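PDB 4DQA: uncharacterized protein from Bacteroides ovatus, which is of unknown function but probably binds carbohydrate, pairing an N-terminal beta-sandwich domain with a concanavalin A-like lectin/glucanase domain. Local coordinates for residues Val9-Lys14 with Met113-Ser118; Phe29-Arg34 with Val45-Ala50. One frame throughout, in Å; residues are numbered along the deposited sequence.

Interactions 1 and 2 lie side by side in the buried interior of the N-terminal domain, their centres about 6 Å apart. Both join the same two sheets. Strands 8-10 and 27-35 are neighbours in one sheet, and strands 107-117 and 43-49 are neighbours in the other. Along the chain, interaction 2 is nested within the loop that interaction 1 closes. Their chemistry differs: interaction 1 is apolar, with no hydrogen bond between its segments, whereas interaction 2 adds a hydrogen bond between the hydroxyls of two buried residues, and a water, to its apolar packing. Polar links also tie the two together, as in the Glu12-Arg34 salt bridge.

Interaction 1: residues Val9-Lys14 with Met113-Ser118; sequences VYFESK and MRVHSS
Val9 and Phe11 face Val115 across the interior of a beta sandwich. Strand 8-10 belongs to one sheet and strand 107-117 to the other. The touching parts run nearly antiparallel, their directions 165° apart. They are not paired as neighbouring strands: the nearest CA atoms, of Val9 and Ser117, are 7.3 Å apart, and no hydrogen bond joins the two segments. Side chains fill the gap instead. This fits the E-set (immunoglobulin-like) character of the BT_3987-like N-terminal domain.

Val115 is the central residue. Its two methyls divide the work. CG2 meets Val9 CG1 at 3.7 Å, and these two side chains cross at a slant. In Val9, CG1 is anti to the backbone N (chi1 168°), which sets this methyl against Val115. The other methyl, CG1 of Val115, lies between its own backbone N and carbonyl carbon (chi1 63°). It packs against Phe11 CE2 at 3.6 Å, approaching the ring obliquely. Val115 CB also touches the ring, 3.7 Å from Phe11 CZ. The two side chains pass alongside each other, pointing opposite ways.

Val9 CG2 reaches the margin of the contact, 4.4 Å from Ser117 CB. The hydroxyl of Ser117 is engaged elsewhere: its OG bonds to Asp44 O and to the backbone N of Ser119 and Val120. Around the apolar core, Phe11 also packs on Leu31 and Tyr47, and Val115 on Ser33 and Tyr47. The Phe11 ring further meets the backbone of strand 107-117. Arg114 C lies at the ring edge, 4.2 Å from Phe11 CE2. The same CE2 has Met113 O, an oblique neighbour, at 3.4 Å.

Interaction 2: residues Phe29-Arg34 with Val45-Ala50; sequences FDLVSR and VSYSVA
Leu31 and Ser33 of strand 27-35 meet Tyr47 of strand 43-49 across the two layers of the beta sandwich. The strands belong to different sheets, and the CA atoms of Leu31 and Tyr47 are 9.1 Å apart.

The apolar part is a CH-pi contact. Leu31 CD2 lies over one face of the Tyr47 ring, 3.7 Å from its centroid and 20° off the ring normal. It is displaced toward the rim, with CG and CD1 of Tyr47 nearest. Leu31 CG stands anti to its backbone N (chi1 -179°), which carries it to 4.1 Å from Tyr47 CE1. Val95 of strand 93-97 also touches Leu31, and Ile93 touches Tyr47.

The polar part centres on Tyr47 OH. Ser33 OG donates a hydrogen bond to Tyr47 OH at 2.8 Å. Val45 CG2 packs beside that serine oxygen, 4.0 Å from Ser33 OG. Tyr47 OH in turn donates to a water at 2.6 Å. The phenol thus both accepts and donates, which probably sets the direction of its O-H. The water completes the bridge between the sheets by donating to Leu31 O at 2.7 Å.

Interaction 1: residues Val9-Lys14 with Met113-Ser118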
loop_
_atom_site.group_PDB
_atom_site.type_symbol
_atom_site.label_atom_id
_atom_site.label_comp_id
_atom_site.label_asym_id
_atom_site.label_seq_id
_atom_site.Cartn_x
_atom_site.Cartn_y
_atom_site.Cartn_z
ATOM N N VAL A 9 -12.300 -37.718 -13.181
ATOM C CA VAL A 9 -12.232 -36.395 -13.788
ATOM C C VAL A 9 -11.404 -35.466 -12.898
ATOM O O VAL A 9 -11.508 -35.523 -11.678
ATOM C CB VAL A 9 -13.658 -35.845 -13.981
ATOM C CG1 VAL A 9 -13.646 -34.369 -14.335
ATOM C CG2 VAL A 9 -14.370 -36.655 -15.066
ATOM N N TYR A 10 -10.562 -34.649 -13.523
ATOM C CA TYR A 10 -9.697 -33.746 -12.790
ATOM C C TYR A 10 -9.259 -32.599 -13.674
ATOM O O TYR A 10 -9.560 -32.564 -14.865
ATOM C CB TYR A 10 -8.478 -34.505 -12.237
ATOM C CG TYR A 10 -7.449 -34.931 -13.256
ATOM C CD1 TYR A 10 -7.678 -36.015 -14.101
ATOM C CD2 TYR A 10 -6.222 -34.274 -13.349
ATOM C CE1 TYR A 10 -6.723 -36.405 -15.029
ATOM C CE2 TYR A 10 -5.279 -34.659 -14.272
ATOM C CZ TYR A 10 -5.527 -35.730 -15.098
ATOM O OH TYR A 10 -4.579 -36.113 -16.013
ATOM N N PHE A 11 -8.541 -31.653 -13.079
ATOM C CA PHE A 11 -7.930 -30.565 -13.824
ATOM C C PHE A 11 -6.436 -30.795 -14.080
ATOM O O PHE A 11 -5.691 -31.050 -13.151
ATOM C CB PHE A 11 -8.107 -29.265 -13.049
ATOM C CG PHE A 11 -9.511 -28.714 -13.078
ATOM C CD1 PHE A 11 -10.047 -28.253 -14.250
ATOM C CD2 PHE A 11 -10.264 -28.616 -11.913
ATOM C CE1 PHE A 11 -11.316 -27.702 -14.264
ATOM C CE2 PHE A 11 -11.533 -28.065 -11.925
ATOM C CZ PHE A 11 -12.040 -27.595 -13.116
ATOM N N GLU A 12 -6.024 -30.692 -15.339
ATOM C CA GLU A 12 -4.656 -31.035 -15.771
ATOM C C GLU A 12 -3.666 -30.013 -15.276
ATOM O O GLU A 12 -2.563 -30.357 -14.843
ATOM C CB GLU A 12 -4.603 -31.081 -17.296
ATOM C CG GLU A 12 -3.279 -31.494 -17.893
ATOM C CD GLU A 12 -3.405 -31.687 -19.383
ATOM O OE1 GLU A 12 -3.413 -30.679 -20.125
ATOM O OE2 GLU A 12 -3.530 -32.846 -19.811
ATOM N N SER A 13 -4.053 -28.746 -15.362
ATOM C CA SER A 13 -3.220 -27.656 -14.863
ATOM C C SER A 13 -3.934 -27.036 -13.682
ATOM O O SER A 13 -5.093 -26.623 -13.782
ATOM C CB SER A 13 -2.960 -26.599 -15.944
ATOM N N LYS A 14 -3.225 -26.983 -12.562
ATOM C CA LYS A 14 -3.796 -26.529 -11.306
ATOM C C LYS A 14 -4.026 -25.018 -11.293
ATOM O O LYS A 14 -5.018 -24.584 -10.742
ATOM C CB LYS A 14 -2.867 -26.915 -10.151
ATOM C CG LYS A 14 -3.408 -26.561 -8.769
ATOM C CD LYS A 14 -2.324 -26.705 -7.694
ATOM C CE LYS A 14 -2.854 -26.390 -6.279
ATOM N NZ LYS A 14 -1.804 -26.511 -5.189
HETATM N N MSE A 113 -12.302 -22.821 -9.203
HETATM C CA MSE A 113 -13.412 -23.535 -9.822
HETATM C C MSE A 113 -13.334 -25.026 -9.516
HETATM O O MSE A 113 -12.298 -25.646 -9.691
HETATM C CB MSE A 113 -13.365 -23.358 -11.331
HETATM C CG MSE A 113 -13.415 -21.923 -11.827
HETATM SE SE MSE A 113 -15.124 -21.087 -11.402
HETATM C CE MSE A 113 -16.322 -22.452 -11.901
ATOM N N ARG A 114 -14.450 -25.591 -9.083
ATOM C CA ARG A 114 -14.551 -27.001 -8.803
ATOM C C ARG A 114 -15.189 -27.713 -9.959
ATOM O O ARG A 114 -16.110 -27.189 -10.574
ATOM C CB ARG A 114 -15.415 -27.218 -7.563
ATOM C CG ARG A 114 -15.509 -28.662 -7.138
ATOM C CD ARG A 114 -16.142 -28.773 -5.780
ATOM N NE ARG A 114 -15.277 -28.335 -4.683
ATOM C CZ ARG A 114 -14.458 -29.137 -4.002
ATOM N NH1 ARG A 114 -14.354 -30.422 -4.337
ATOM N NH2 ARG A 114 -13.745 -28.657 -2.982
ATOM N N VAL A 115 -14.701 -28.915 -10.254
ATOM C CA VAL A 115 -15.370 -29.785 -11.215
ATOM C C VAL A 115 -16.084 -30.913 -10.473
ATOM O O VAL A 115 -15.611 -31.417 -9.435
ATOM C CB VAL A 115 -14.393 -30.332 -12.306
ATOM C CG1 VAL A 115 -13.303 -31.204 -11.682
ATOM C CG2 VAL A 115 -15.147 -31.112 -13.384
ATOM N N HIS A 116 -17.228 -31.314 -11.021
ATOM C CA HIS A 116 -18.087 -32.365 -10.516
ATOM C C HIS A 116 -18.396 -33.298 -11.692
ATOM O O HIS A 116 -18.272 -32.905 -12.864
ATOM C CB HIS A 116 -19.431 -31.789 -10.043
ATOM C CG HIS A 116 -19.330 -30.630 -9.112
ATOM N ND1 HIS A 116 -19.120 -30.764 -7.758
ATOM C CD2 HIS A 116 -19.414 -29.300 -9.348
ATOM C CE1 HIS A 116 -19.062 -29.566 -7.205
ATOM N NE2 HIS A 116 -19.268 -28.662 -8.144
ATOM N N SER A 117 -18.850 -34.517 -11.404
ATOM C CA SER A 117 -19.315 -35.384 -12.462
ATOM C C SER A 117 -20.469 -36.239 -11.979
ATOM O O SER A 117 -20.429 -36.771 -10.876
ATOM C CB SER A 117 -18.193 -36.308 -12.963
ATOM O OG SER A 117 -18.652 -37.184 -13.994
ATOM N N SER A 118 -21.486 -36.356 -12.819
ATOM C CA SER A 118 -22.585 -37.261 -12.531
ATOM C C SER A 118 -22.320 -38.657 -13.082
ATOM O O SER A 118 -23.129 -39.576 -12.889
ATOM C CB SER A 118 -23.893 -36.696 -13.094
ATOM O OG SER A 118 -23.820 -36.527 -14.514
#

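Interaction 2: residues Phe29-Arg34 with Val45-Ala50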
loop_
_atom_site.group_PDB
_atom_site.type_symbol
_atom_site.label_atom_id
_atom_site.label_comp_id
_atom_site.label_asym_id
_atom_site.label_seq_id
_atom_site.Cartn_x
_atom_site.Cartn_y
_atom_site.Cartn_z
ATOM N N PHE A 29 -12.156 -16.474 -19.984
ATOM C CA PHE A 29 -11.166 -17.528 -20.096
ATOM C C PHE A 29 -11.832 -18.899 -20.217
ATOM O O PHE A 29 -13.034 -19.062 -19.933
ATOM C CB PHE A 29 -10.180 -17.476 -18.906
ATOM C CG PHE A 29 -10.801 -17.786 -17.565
ATOM C CD1 PHE A 29 -10.854 -19.082 -17.097
ATOM C CD2 PHE A 29 -11.307 -16.779 -16.766
ATOM C CE1 PHE A 29 -11.413 -19.382 -15.867
ATOM C CE2 PHE A 29 -11.858 -17.082 -15.533
ATOM C CZ PHE A 29 -11.913 -18.380 -15.091
ATOM N N ASP A 30 -11.039 -19.870 -20.650
ATOM C CA ASP A 30 -11.504 -21.216 -20.947
ATOM C C ASP A 30 -11.358 -22.085 -19.715
ATOM O O ASP A 30 -10.355 -22.007 -18.996
ATOM C CB ASP A 30 -10.692 -21.809 -22.098
ATOM C CG ASP A 30 -10.930 -21.086 -23.423
ATOM O OD1 ASP A 30 -12.012 -20.490 -23.605
ATOM O OD2 ASP A 30 -10.026 -21.118 -24.284
ATOM N N LEU A 31 -12.363 -22.917 -19.491
ATOM C CA LEU A 31 -12.377 -23.865 -18.395
ATOM C C LEU A 31 -12.565 -25.259 -18.971
ATOM O O LEU A 31 -13.602 -25.548 -19.603
ATOM C CB LEU A 31 -13.505 -23.533 -17.431
ATOM C CG LEU A 31 -13.616 -24.435 -16.213
ATOM C CD1 LEU A 31 -12.374 -24.264 -15.355
ATOM C CD2 LEU A 31 -14.895 -24.086 -15.466
ATOM N N VAL A 32 -11.575 -26.122 -18.739
ATOM C CA VAL A 32 -11.552 -27.484 -19.254
ATOM C C VAL A 32 -11.056 -28.459 -18.188
ATOM O O VAL A 32 -10.023 -28.229 -17.550
ATOM C CB VAL A 32 -10.627 -27.579 -20.484
ATOM C CG1 VAL A 32 -10.540 -28.992 -21.001
ATOM C CG2 VAL A 32 -11.128 -26.665 -21.589
ATOM N N SER A 33 -11.804 -29.533 -17.988
ATOM C CA SER A 33 -11.377 -30.641 -17.165
ATOM C C SER A 33 -11.073 -31.828 -18.056
ATOM O O SER A 33 -11.322 -31.776 -19.261
ATOM C CB SER A 33 -12.474 -30.995 -16.159
ATOM O OG SER A 33 -13.688 -31.347 -16.801
ATOM N N ARG A 34 -10.509 -32.886 -17.481
ATOM C CA ARG A 34 -10.176 -34.083 -18.264
ATOM C C ARG A 34 -10.344 -35.383 -17.482
ATOM O O ARG A 34 -10.526 -35.389 -16.270
ATOM C CB ARG A 34 -8.741 -34.020 -18.787
ATOM C CG ARG A 34 -7.673 -33.920 -17.712
ATOM C CD ARG A 34 -6.314 -34.261 -18.290
ATOM N NE ARG A 34 -6.221 -35.677 -18.612
ATOM C CZ ARG A 34 -5.153 -36.264 -19.143
ATOM N NH1 ARG A 34 -4.074 -35.547 -19.445
ATOM N NH2 ARG A 34 -5.171 -37.568 -19.379
ATOM N N VAL A 45 -19.886 -33.740 -17.020
ATOM C CA VAL A 45 -19.271 -32.963 -15.942
ATOM C C VAL A 45 -20.022 -31.673 -15.711
ATOM O O VAL A 45 -20.865 -31.252 -16.519
ATOM C CB VAL A 45 -17.777 -32.654 -16.219
ATOM C CG1 VAL A 45 -16.960 -33.934 -16.394
ATOM C CG2 VAL A 45 -17.615 -31.720 -17.431
ATOM N N SER A 46 -19.756 -31.052 -14.578
ATOM C CA SER A 46 -20.283 -29.724 -14.334
ATOM C C SER A 46 -19.342 -28.968 -13.432
ATOM O O SER A 46 -18.400 -29.542 -12.876
ATOM C CB SER A 46 -21.679 -29.768 -13.732
ATOM O OG SER A 46 -21.648 -30.233 -12.380
ATOM N N TYR A 47 -19.598 -27.684 -13.283
ATOM C CA TYR A 47 -18.682 -26.811 -12.568
ATOM C C TYR A 47 -19.391 -25.924 -11.571
ATOM O O TYR A 47 -20.576 -25.596 -11.714
ATOM C CB TYR A 47 -17.916 -25.936 -13.571
ATOM C CG TYR A 47 -17.148 -26.734 -14.598
ATOM C CD1 TYR A 47 -15.913 -27.294 -14.277
ATOM C CD2 TYR A 47 -17.645 -26.954 -15.878
ATOM C CE1 TYR A 47 -15.215 -28.045 -15.187
ATOM C CE2 TYR A 47 -16.935 -27.697 -16.805
ATOM C CZ TYR A 47 -15.720 -28.242 -16.449
ATOM O OH TYR A 47 -15.014 -28.985 -17.380
ATOM N N SER A 48 -18.636 -25.487 -10.576
ATOM C CA SER A 48 -19.140 -24.512 -9.628
ATOM C C SER A 48 -17.983 -23.717 -9.063
ATOM O O SER A 48 -16.830 -24.132 -9.156
ATOM C CB SER A 48 -19.869 -25.194 -8.485
ATOM O OG SER A 48 -18.972 -26.011 -7.733
ATOM N N VAL A 49 -18.279 -22.569 -8.476
ATOM C CA VAL A 49 -17.246 -21.822 -7.754
ATOM C C VAL A 49 -17.041 -22.498 -6.419
ATOM O O VAL A 49 -17.998 -22.820 -5.705
ATOM C CB VAL A 49 -17.659 -20.376 -7.567
ATOM C CG1 VAL A 49 -16.626 -19.613 -6.725
ATOM C CG2 VAL A 49 -17.879 -19.706 -8.923
ATOM N N ALA A 50 -15.792 -22.786 -6.082
ATOM C CA ALA A 50 -15.491 -23.475 -4.849
ATOM C C ALA A 50 -15.739 -22.595 -3.622
ATOM O O ALA A 50 -15.821 -21.383 -3.719
ATOM C CB ALA A 50 -14.039 -23.933 -4.845
HETATM O O HOH W 1 -15.051 -27.852 -19.755
#